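Malic enzyme (Entamoeba histolytica, PDB 3NV9) probably catalyses the oxidative decarboxylation of malate to pyruvate with a nicotinamide adenine dinucleotide cofactor (NAD or NADP) as electron acceptor, as malic enzymes do. Local coordinates at residues A[448-451]-A[452-456]; A[408-411]-A[412-415]; A[361-364]-A[365-369]; A[434-437]-A[438-442]. All coordinates share one frame; numbering follows the deposited sequence.

Contact 1. Residues A[448-451]-A[452-456]; sequences DIKE and ARESA. With SO4 (sulfate ion), chain E.
Glu451 O is gripped twice by Ser455, which approaches it with both its backbone N-H and its hydroxyl, one from each face of the carbonyl plane. Ser455 OG donates to Glu451 O at 2.7 Å, and Ser455 N reaches the same oxygen at 2.9 Å. The hydroxyl can do so because OG stands beside its own backbone N (chi1 -67°), turned back along the helix. The serine thus satisfies its polar end locally, on a flank packed by His464 of the second subunit, which also bonds Glu451 OE1. All this belongs to the middle of the long helix 438-461, and its i to i+4 ladder is continued by Arg453 N to Ile449 O at 2.8 Å. Arg453 and Ile449 run side by side, with Ile449 CG2 3.8 Å from Arg453 CD. A bend at chi3 (68°) then turns the guanidinium, whose edge meets a sulfate, probably from the crystallisation liquor, that Gln457 also binds: Arg453 NE gives a bond of 2.6 Å to sulfate O3, and Arg453 NH2 one of 3.1 Å to sulfate O4. NH1 is held by Tyr126 O. Lys450 passes slantwise against Glu454, Lys450 CG lying 3.4 Å from Glu454 OE2; Lys450 NZ forms a salt bridge with Glu451 OE2, its hydrogen bond a weak one of 3.3 Å, and probably eases the closeness of the two glutamates.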
loop_
_atom_site.group_PDB
_atom_site.type_symbol
_atom_site.label_atom_id
_atom_site.label_comp_id
_atom_site.label_asym_id
_atom_site.label_seq_id
_atom_site.Cartn_x
_atom_site.Cartn_y
_atom_site.Cartn_z
ATOM N N ASP A 448 -17.484 5.110 -8.823
ATOM C CA ASP A 448 -16.426 4.646 -7.907
ATOM C C ASP A 448 -16.615 5.011 -6.398
ATOM O O ASP A 448 -16.400 4.185 -5.516
ATOM C CB ASP A 448 -15.038 5.076 -8.411
ATOM C CG ASP A 448 -14.611 4.351 -9.695
ATOM O OD1 ASP A 448 -15.351 3.484 -10.233
ATOM O OD2 ASP A 448 -13.506 4.655 -10.171
ATOM N N ILE A 449 -17.043 6.228 -6.155
ATOM C CA ILE A 449 -17.189 6.796 -4.837
ATOM C C ILE A 449 -18.381 6.117 -4.164
ATOM O O ILE A 449 -18.245 5.620 -3.043
ATOM C CB ILE A 449 -17.385 8.338 -4.983
ATOM C CG1 ILE A 449 -16.052 8.979 -5.381
ATOM C CG2 ILE A 449 -17.954 8.959 -3.741
ATOM C CD1 ILE A 449 -16.174 10.346 -5.972
ATOM N N LYS A 450 -19.508 6.041 -4.879
ATOM C CA LYS A 450 -20.689 5.245 -4.464
ATOM C C LYS A 450 -20.399 3.763 -4.164
ATOM O O LYS A 450 -20.856 3.235 -3.168
ATOM C CB LYS A 450 -21.805 5.383 -5.539
ATOM C CG LYS A 450 -23.059 4.506 -5.333
ATOM C CD LYS A 450 -24.023 4.611 -6.591
ATOM C CE LYS A 450 -24.645 3.256 -7.006
ATOM N NZ LYS A 450 -23.572 2.293 -7.549
ATOM N N GLU A 451 -19.647 3.094 -5.025
ATOM C CA GLU A 451 -19.226 1.729 -4.753
ATOM C C GLU A 451 -18.357 1.640 -3.477
ATOM O O GLU A 451 -18.480 0.697 -2.688
ATOM C CB GLU A 451 -18.417 1.175 -5.939
ATOM C CG GLU A 451 -19.245 0.470 -7.071
ATOM C CD GLU A 451 -20.315 -0.497 -6.529
ATOM O OE1 GLU A 451 -19.959 -1.512 -5.876
ATOM O OE2 GLU A 451 -21.530 -0.217 -6.726
ATOM N N ALA A 452 -17.498 2.624 -3.267
ATOM C CA ALA A 452 -16.571 2.590 -2.130
ATOM C C ALA A 452 -17.334 2.815 -0.844
ATOM O O ALA A 452 -17.144 2.079 0.138
ATOM C CB ALA A 452 -15.431 3.646 -2.302
ATOM N N ARG A 453 -18.219 3.818 -0.864
ATOM C CA ARG A 453 -19.049 4.138 0.295
ATOM C C ARG A 453 -19.981 3.020 0.699
ATOM O O ARG A 453 -20.027 2.617 1.895
ATOM C CB ARG A 453 -19.794 5.471 0.082
ATOM C CG ARG A 453 -18.810 6.617 -0.068
ATOM C CD ARG A 453 -19.468 8.006 -0.421
ATOM N NE ARG A 453 -20.276 8.547 0.678
ATOM C CZ ARG A 453 -19.794 9.297 1.662
ATOM N NH1 ARG A 453 -18.503 9.612 1.710
ATOM N NH2 ARG A 453 -20.605 9.760 2.594
ATOM N N GLU A 454 -20.670 2.452 -0.301
ATOM C CA GLU A 454 -21.583 1.352 -0.053
ATOM C C GLU A 454 -20.845 0.084 0.339
ATOM O O GLU A 454 -21.328 -0.701 1.139
ATOM C CB GLU A 454 -22.488 1.092 -1.277
ATOM C CG GLU A 454 -23.391 2.277 -1.619
ATOM C CD GLU A 454 -24.261 2.066 -2.894
ATOM O OE1 GLU A 454 -24.111 1.025 -3.628
ATOM O OE2 GLU A 454 -25.100 2.966 -3.160
ATOM N N SER A 455 -19.691 -0.156 -0.242
ATOM C CA SER A 455 -18.912 -1.300 0.240
ATOM C C SER A 455 -18.574 -1.142 1.714
ATOM O O SER A 455 -18.797 -2.057 2.530
ATOM C CB SER A 455 -17.620 -1.435 -0.527
ATOM O OG SER A 455 -17.940 -1.776 -1.834
ATOM N N ALA A 456 -18.044 0.030 2.048
ATOM C CA ALA A 456 -17.696 0.336 3.448
ATOM C C ALA A 456 -18.926 0.225 4.392
ATOM O O ALA A 456 -18.843 -0.332 5.486
ATOM C CB ALA A 456 -17.021 1.692 3.532
HETATM S S SO4 E . -23.856 8.083 1.459
HETATM O O1 SO4 E . -24.445 8.632 0.239
HETATM O O2 SO4 E . -24.775 7.103 2.039
HETATM O O3 SO4 E . -22.584 7.449 1.041
HETATM O O4 SO4 E . -23.619 9.118 2.467
#

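Contact 2. Residues A[408-411]-A[412-415]; sequences MDEP and GIFP
Pro411, Glu410 and Ile413 carry this turn, which closes when Ile413 N donates to Glu410 O at 2.9 Å. The result is a type I beta turn from Glu410 to Ile413, and Pro411 suits its second position, since the ring fixes phi near the -60° that such a turn requires. The hydrogen-bonding N-H does not come in along a lone pair of Glu410 O but from above the carbonyl plane, 35° out of it. On the same oxygen rests the side chain of Ile413: with CG1 set beside the backbone N (chi1 -73°), the chain folds back over the turn, bringing Ile413 CD1 to 3.5 Å from Glu410 O and 3.8 Å from Glu410 CB. The polar end of Glu410 leads off to a salt bridge with Arg397, while its OE1 takes Thr407 N.

Pro411 O begins the next turn. It accepts from Phe414 N at 3.2 Å, and Pro415, which has no N-H to offer, places its CD 3.1 Å from the same oxygen, where a fifth residue of a helix would ordinarily present a donor. Phe414 brings its CD2 to 3.5 Å from Pro411 O, the oxygen standing obliquely to the ring, and Ile413 CG2 lies over one ring face, displaced toward the rim.

The turn leads a loop into helix 413-428. Ile413 and Glu410 pack on helix 380-396, Phe414 on helix 114-128, and Pro411 and Pro415 lie against helix 438-461.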
loop_
_atom_site.group_PDB
_atom_site.type_symbol
_atom_site.label_atom_id
_atom_site.label_comp_id
_atom_site.label_asym_id
_atom_site.label_seq_id
_atom_site.Cartn_x
_atom_site.Cartn_y
_atom_site.Cartn_z
ATOM N N MET A 408 -16.981 17.368 4.448
ATOM C CA MET A 408 -16.639 15.983 4.195
ATOM C C MET A 408 -17.851 15.050 4.273
ATOM O O MET A 408 -17.814 13.916 3.755
ATOM C CB MET A 408 -15.549 15.472 5.152
ATOM C CG MET A 408 -14.248 16.218 5.053
ATOM S SD MET A 408 -13.002 15.294 5.975
ATOM C CE MET A 408 -13.343 15.865 7.677
ATOM N N ASP A 409 -18.931 15.541 4.862
ATOM C CA ASP A 409 -20.205 14.824 4.839
ATOM C C ASP A 409 -21.047 14.933 3.524
ATOM O O ASP A 409 -22.162 14.431 3.467
ATOM C CB ASP A 409 -21.064 15.371 5.969
ATOM C CG ASP A 409 -22.039 14.338 6.482
ATOM O OD1 ASP A 409 -21.698 13.126 6.452
ATOM O OD2 ASP A 409 -23.152 14.729 6.852
ATOM N N GLU A 410 -20.525 15.643 2.520
ATOM C CA GLU A 410 -21.274 15.930 1.263
ATOM C C GLU A 410 -20.570 15.280 0.031
ATOM O O GLU A 410 -19.893 15.920 -0.733
ATOM C CB GLU A 410 -21.489 17.424 1.067
ATOM C CG GLU A 410 -22.393 18.101 2.152
ATOM C CD GLU A 410 -22.481 19.650 1.965
ATOM O OE1 GLU A 410 -21.442 20.345 2.103
ATOM O OE2 GLU A 410 -23.576 20.175 1.666
ATOM N N PRO A 411 -20.756 13.976 -0.114
ATOM C CA PRO A 411 -20.043 13.173 -1.065
ATOM C C PRO A 411 -20.240 13.605 -2.508
ATOM O O PRO A 411 -19.400 13.262 -3.345
ATOM C CB PRO A 411 -20.548 11.745 -0.796
ATOM C CG PRO A 411 -21.910 11.891 -0.204
ATOM C CD PRO A 411 -21.835 13.232 0.579
ATOM N N GLY A 412 -21.253 14.417 -2.794
ATOM C CA GLY A 412 -21.489 14.859 -4.188
ATOM C C GLY A 412 -20.464 15.904 -4.591
ATOM O O GLY A 412 -20.222 16.135 -5.785
ATOM N N ILE A 413 -19.856 16.579 -3.607
ATOM C CA ILE A 413 -18.770 17.504 -3.952
ATOM C C ILE A 413 -17.797 16.791 -4.867
ATOM O O ILE A 413 -17.252 17.382 -5.822
ATOM C CB ILE A 413 -17.950 17.941 -2.660
ATOM C CG1 ILE A 413 -18.730 18.906 -1.778
ATOM C CG2 ILE A 413 -16.622 18.596 -3.013
ATOM C CD1 ILE A 413 -18.220 18.911 -0.319
ATOM N N PHE A 414 -17.506 15.523 -4.594
ATOM C CA PHE A 414 -16.259 15.022 -5.160
ATOM C C PHE A 414 -16.307 14.558 -6.617
ATOM O O PHE A 414 -15.363 14.785 -7.308
ATOM C CB PHE A 414 -15.587 14.043 -4.218
ATOM C CG PHE A 414 -15.459 14.589 -2.860
ATOM C CD1 PHE A 414 -14.489 15.535 -2.589
ATOM C CD2 PHE A 414 -16.378 14.238 -1.891
ATOM C CE1 PHE A 414 -14.437 16.142 -1.325
ATOM C CE2 PHE A 414 -16.316 14.783 -0.613
ATOM C CZ PHE A 414 -15.343 15.759 -0.322
ATOM N N PRO A 415 -17.406 13.955 -7.079
ATOM C CA PRO A 415 -17.491 13.691 -8.522
ATOM C C PRO A 415 -17.590 14.968 -9.311
ATOM O O PRO A 415 -17.111 15.038 -10.447
ATOM C CB PRO A 415 -18.767 12.797 -8.681
ATOM C CG PRO A 415 -19.544 13.052 -7.397
ATOM C CD PRO A 415 -18.508 13.333 -6.323
#

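Contact 3. Residues A[361-364]-A[365-369]; sequences VGFP and GILKG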
loop_
_atom_site.group_PDB
_atom_site.type_symbol
_atom_site.label_atom_id
_atom_site.label_comp_id
_atom_site.label_asym_id
_atom_site.label_seq_id
_atom_site.Cartn_x
_atom_site.Cartn_y
_atom_site.Cartn_z
ATOM N N VAL A 361 -11.258 18.316 1.699
ATOM C CA VAL A 361 -12.398 18.713 0.918
ATOM C C VAL A 361 -12.033 19.138 -0.554
ATOM O O VAL A 361 -12.893 19.589 -1.336
ATOM C CB VAL A 361 -13.234 19.672 1.846
ATOM C CG1 VAL A 361 -13.237 21.057 1.453
ATOM C CG2 VAL A 361 -14.579 19.062 2.186
ATOM N N GLY A 362 -10.767 18.941 -0.940
ATOM C CA GLY A 362 -10.280 19.231 -2.298
ATOM C C GLY A 362 -9.436 18.093 -2.857
ATOM O O GLY A 362 -9.620 17.681 -3.995
ATOM N N PHE A 363 -8.567 17.494 -2.052
ATOM C CA PHE A 363 -7.752 16.377 -2.626
ATOM C C PHE A 363 -8.496 15.129 -3.232
ATOM O O PHE A 363 -8.055 14.581 -4.268
ATOM C CB PHE A 363 -6.559 16.000 -1.723
ATOM C CG PHE A 363 -6.917 15.238 -0.448
ATOM C CD1 PHE A 363 -6.670 15.797 0.791
ATOM C CD2 PHE A 363 -7.387 13.925 -0.501
ATOM C CE1 PHE A 363 -6.945 15.109 1.959
ATOM C CE2 PHE A 363 -7.630 13.202 0.661
ATOM C CZ PHE A 363 -7.437 13.811 1.906
ATOM N N PRO A 364 -9.629 14.695 -2.624
ATOM C CA PRO A 364 -10.268 13.489 -3.193
ATOM C C PRO A 364 -10.721 13.739 -4.626
ATOM O O PRO A 364 -10.563 12.860 -5.510
ATOM C CB PRO A 364 -11.458 13.223 -2.256
ATOM C CG PRO A 364 -11.034 13.865 -0.964
ATOM C CD PRO A 364 -10.235 15.089 -1.348
ATOM N N GLY A 365 -11.216 14.943 -4.845
ATOM C CA GLY A 365 -11.743 15.374 -6.147
ATOM C C GLY A 365 -10.619 15.689 -7.115
ATOM O O GLY A 365 -10.650 15.247 -8.247
ATOM N N ILE A 366 -9.606 16.427 -6.670
ATOM C CA ILE A 366 -8.423 16.671 -7.538
ATOM C C ILE A 366 -7.753 15.374 -8.051
ATOM O O ILE A 366 -7.602 15.177 -9.254
ATOM C CB ILE A 366 -7.426 17.651 -6.863
ATOM C CG1 ILE A 366 -8.094 18.998 -6.667
ATOM C CG2 ILE A 366 -6.141 17.855 -7.686
ATOM C CD1 ILE A 366 -7.365 19.950 -5.618
ATOM N N LEU A 367 -7.361 14.492 -7.145
ATOM C CA LEU A 367 -6.704 13.280 -7.556
ATOM C C LEU A 367 -7.652 12.427 -8.424
ATOM O O LEU A 367 -7.224 11.813 -9.398
ATOM C CB LEU A 367 -6.224 12.466 -6.320
ATOM C CG LEU A 367 -5.057 13.149 -5.579
ATOM C CD1 LEU A 367 -4.948 12.802 -4.095
ATOM C CD2 LEU A 367 -3.712 12.859 -6.317
ATOM N N LYS A 368 -8.915 12.316 -8.042
ATOM C CA LYS A 368 -9.763 11.409 -8.760
ATOM C C LYS A 368 -9.839 11.894 -10.226
ATOM O O LYS A 368 -9.757 11.098 -11.166
ATOM C CB LYS A 368 -11.181 11.342 -8.145
ATOM C CG LYS A 368 -12.080 10.279 -8.789
ATOM C CD LYS A 368 -11.568 8.854 -8.553
ATOM C CE LYS A 368 -12.495 7.793 -9.151
ATOM N NZ LYS A 368 -11.845 6.469 -9.056
ATOM N N GLY A 369 -9.992 13.210 -10.397
ATOM C CA GLY A 369 -10.099 13.803 -11.728
ATOM C C GLY A 369 -8.833 13.501 -12.494
ATOM O O GLY A 369 -8.875 13.064 -13.679
#
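Leu367, one turn further on, meets Phe363 through its CD1, 4.3 Å from Phe363 CB, the methyl standing obliquely to the ring. In Phe363 a chi1 of 74° places CG between the backbone N and the carbonyl carbon, and the ring packs on helix 114-128, on Trp191 and on Tyr65 of the second subunit. Ile366 lies differently: its CG1 arm folds back along the carbonyl of Gly362, Ile366 CG1 to Gly362 O 3.3 Å. Gly362 is the N-cap of helix 363-372, and its oxygen receives Ile366 N at 3.0 Å almost in line with the C=O bond. Pro364, in the first turn, loses nothing by lacking an N-H; its own oxygen takes Lys368 N at 3.1 Å from above the carbonyl plane, and Lys368 CB lies 3.1 Å from Pro364 O. Beyond CB the lysine bends at chi2 (65°) and leaves the helix to form a salt bridge with Asp448. The carbonyls of Gly362, Phe363 and Pro364 thus each take an N-H, with side-chain carbons of Ile366, Leu367 and Lys368 beside them that may shield these bonds, and the buried Lys368 is probably kept charged by its carboxylate partner.

Contact 4. Residues A[434-437]-A[438-442]; sequences TDLT and WQQVY
Gln440 OE1 is the tightly gripped atom here, receiving Thr437 N at 2.7 Å. Thr437 is the N-cap of helix 438-461 and forms a capping box with Gln440: the glutamine folds back to accept from the threonine N-H, while Gln440 N gives a weak bond of 3.3 Å to Thr437 OG1. The same hydroxyl also donates weakly to Gln440 OE1, 3.2 Å away. OG1 can serve both because it lies between its backbone N and carbonyl carbon (chi1 50°), which brings it near both Gln440 N and Gln440 OE1. Leu436 closes in on the amide as well, its side chain crossing that of Gln440 at about a right angle with Leu436 CD2 3.5 Å from Gln440 OE1. On the inner flank Val441 is buried against helix 413-428, and its CG2 meets Leu436 CB at 4.0 Å; Trp438 packs on that helix too and bonds Asp420 through NE1. The capping pair is closely bonded although it lies at the surface. The looser side is that of Gln439, Thr434 and Asp435, the last two joined by one long, weak bond of their own. Since its side chains are a hydroxyl and a carboxamide, this cap pairs N-H groups at the helix start with neutral partners, so it probably depends little on pH.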
loop_
_atom_site.group_PDB
_atom_site.type_symbol
_atom_site.label_atom_id
_atom_site.label_comp_id
_atom_site.label_asym_id
_atom_site.label_seq_id
_atom_site.Cartn_x
_atom_site.Cartn_y
_atom_site.Cartn_z
ATOM N N THR A 434 -8.142 12.421 -23.602
ATOM C CA THR A 434 -8.623 13.760 -24.000
ATOM C C THR A 434 -10.037 13.845 -24.587
ATOM O O THR A 434 -10.531 14.941 -24.872
ATOM C CB THR A 434 -7.707 14.398 -25.104
ATOM O OG1 THR A 434 -7.565 13.455 -26.195
ATOM C CG2 THR A 434 -6.342 14.801 -24.524
ATOM N N ASP A 435 -10.665 12.728 -24.844
ATOM C CA ASP A 435 -11.935 12.826 -25.541
ATOM C C ASP A 435 -13.165 12.435 -24.699
ATOM O O ASP A 435 -14.215 12.127 -25.266
ATOM C CB ASP A 435 -11.873 11.983 -26.805
ATOM C CG ASP A 435 -10.775 12.442 -27.754
ATOM O OD1 ASP A 435 -10.570 13.660 -27.885
ATOM O OD2 ASP A 435 -10.106 11.586 -28.376
ATOM N N LEU A 436 -13.045 12.427 -23.365
ATOM C CA LEU A 436 -14.214 12.175 -22.519
ATOM C C LEU A 436 -14.914 13.486 -22.191
ATOM O O LEU A 436 -14.281 14.517 -22.104
ATOM C CB LEU A 436 -13.844 11.442 -21.236
ATOM C CG LEU A 436 -13.107 10.143 -21.459
ATOM C CD1 LEU A 436 -12.659 9.693 -20.105
ATOM C CD2 LEU A 436 -14.015 9.102 -22.119
ATOM N N THR A 437 -16.217 13.449 -22.017
ATOM C CA THR A 437 -16.917 14.655 -21.744
ATOM C C THR A 437 -16.990 14.830 -20.210
ATOM O O THR A 437 -16.586 13.942 -19.445
ATOM C CB THR A 437 -18.327 14.544 -22.277
ATOM O OG1 THR A 437 -18.882 13.299 -21.808
ATOM C CG2 THR A 437 -18.337 14.584 -23.840
ATOM N N TRP A 438 -17.559 15.946 -19.779
ATOM C CA TRP A 438 -17.749 16.192 -18.358
ATOM C C TRP A 438 -18.610 15.055 -17.759
ATOM O O TRP A 438 -18.275 14.477 -16.689
ATOM C CB TRP A 438 -18.368 17.581 -18.148
ATOM C CG TRP A 438 -18.517 17.963 -16.738
ATOM C CD1 TRP A 438 -17.676 18.737 -16.005
ATOM C CD2 TRP A 438 -19.589 17.585 -15.849
ATOM N NE1 TRP A 438 -18.150 18.872 -14.728
ATOM C CE2 TRP A 438 -19.319 18.173 -14.604
ATOM C CE3 TRP A 438 -20.759 16.827 -16.002
ATOM C CZ2 TRP A 438 -20.155 18.028 -13.518
ATOM C CZ3 TRP A 438 -21.594 16.657 -14.903
ATOM C CH2 TRP A 438 -21.285 17.259 -13.675
ATOM N N GLN A 439 -19.696 14.698 -18.463
ATOM C CA GLN A 439 -20.623 13.715 -17.905
ATOM C C GLN A 439 -19.962 12.342 -17.781
ATOM O O GLN A 439 -20.203 11.629 -16.812
ATOM C CB GLN A 439 -21.910 13.619 -18.734
ATOM C CG GLN A 439 -22.973 12.721 -18.104
ATOM C CD GLN A 439 -23.496 13.265 -16.763
ATOM O OE1 GLN A 439 -24.058 14.409 -16.668
ATOM N NE2 GLN A 439 -23.295 12.465 -15.706
ATOM N N GLN A 440 -19.172 11.953 -18.774
ATOM C CA GLN A 440 -18.529 10.642 -18.742
ATOM C C GLN A 440 -17.571 10.557 -17.555
ATOM O O GLN A 440 -17.452 9.489 -16.961
ATOM C CB GLN A 440 -17.747 10.332 -20.030
ATOM C CG GLN A 440 -18.642 10.110 -21.271
ATOM C CD GLN A 440 -17.818 10.132 -22.555
ATOM O OE1 GLN A 440 -16.937 10.966 -22.696
ATOM N NE2 GLN A 440 -18.088 9.187 -23.489
ATOM N N VAL A 441 -16.902 11.662 -17.232
ATOM C CA VAL A 441 -15.918 11.679 -16.160
ATOM C C VAL A 441 -16.622 11.679 -14.830
ATOM O O VAL A 441 -16.266 10.908 -13.949
ATOM C CB VAL A 441 -14.910 12.865 -16.283
ATOM C CG1 VAL A 441 -14.069 13.041 -14.987
ATOM C CG2 VAL A 441 -13.995 12.563 -17.413
ATOM N N TYR A 442 -17.673 12.500 -14.730
ATOM C CA TYR A 442 -18.547 12.546 -13.568
ATOM C C TYR A 442 -19.051 11.171 -13.274
ATOM O O TYR A 442 -18.986 10.709 -12.105
ATOM C CB TYR A 442 -19.713 13.571 -13.756
ATOM C CG TYR A 442 -20.568 13.751 -12.491
ATOM C CD1 TYR A 442 -20.393 14.862 -11.621
ATOM C CD2 TYR A 442 -21.540 12.807 -12.170
ATOM C CE1 TYR A 442 -21.167 15.018 -10.500
ATOM C CE2 TYR A 442 -22.313 12.938 -11.034
ATOM C CZ TYR A 442 -22.113 14.023 -10.218
ATOM O OH TYR A 442 -22.902 14.076 -9.127
#

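Along the chain the order is contact 3, contact 2, contact 4, contact 1. Contacts 2 and 3, their centres 10 Å apart, both fall in the NAD-binding domain and begin helices 413-428 and 363-372, which meet through Phe414 against Pro364. Contacts 4 and 1 share helix 438-461, at its start and middle, with centres 21 Å apart. That helix follows 413-428 and packs back on it, Ile449 against Pro415 near contact 1 and Tyr442 against Pro415 near contact 4. A salt bridge ties it to helix 363-372, joining contacts 1 and 3, 16 Å apart. Helix 438-461 is thus anchored to the two earlier helices, and contacts 1, 2 and 3 each reach the second subunit.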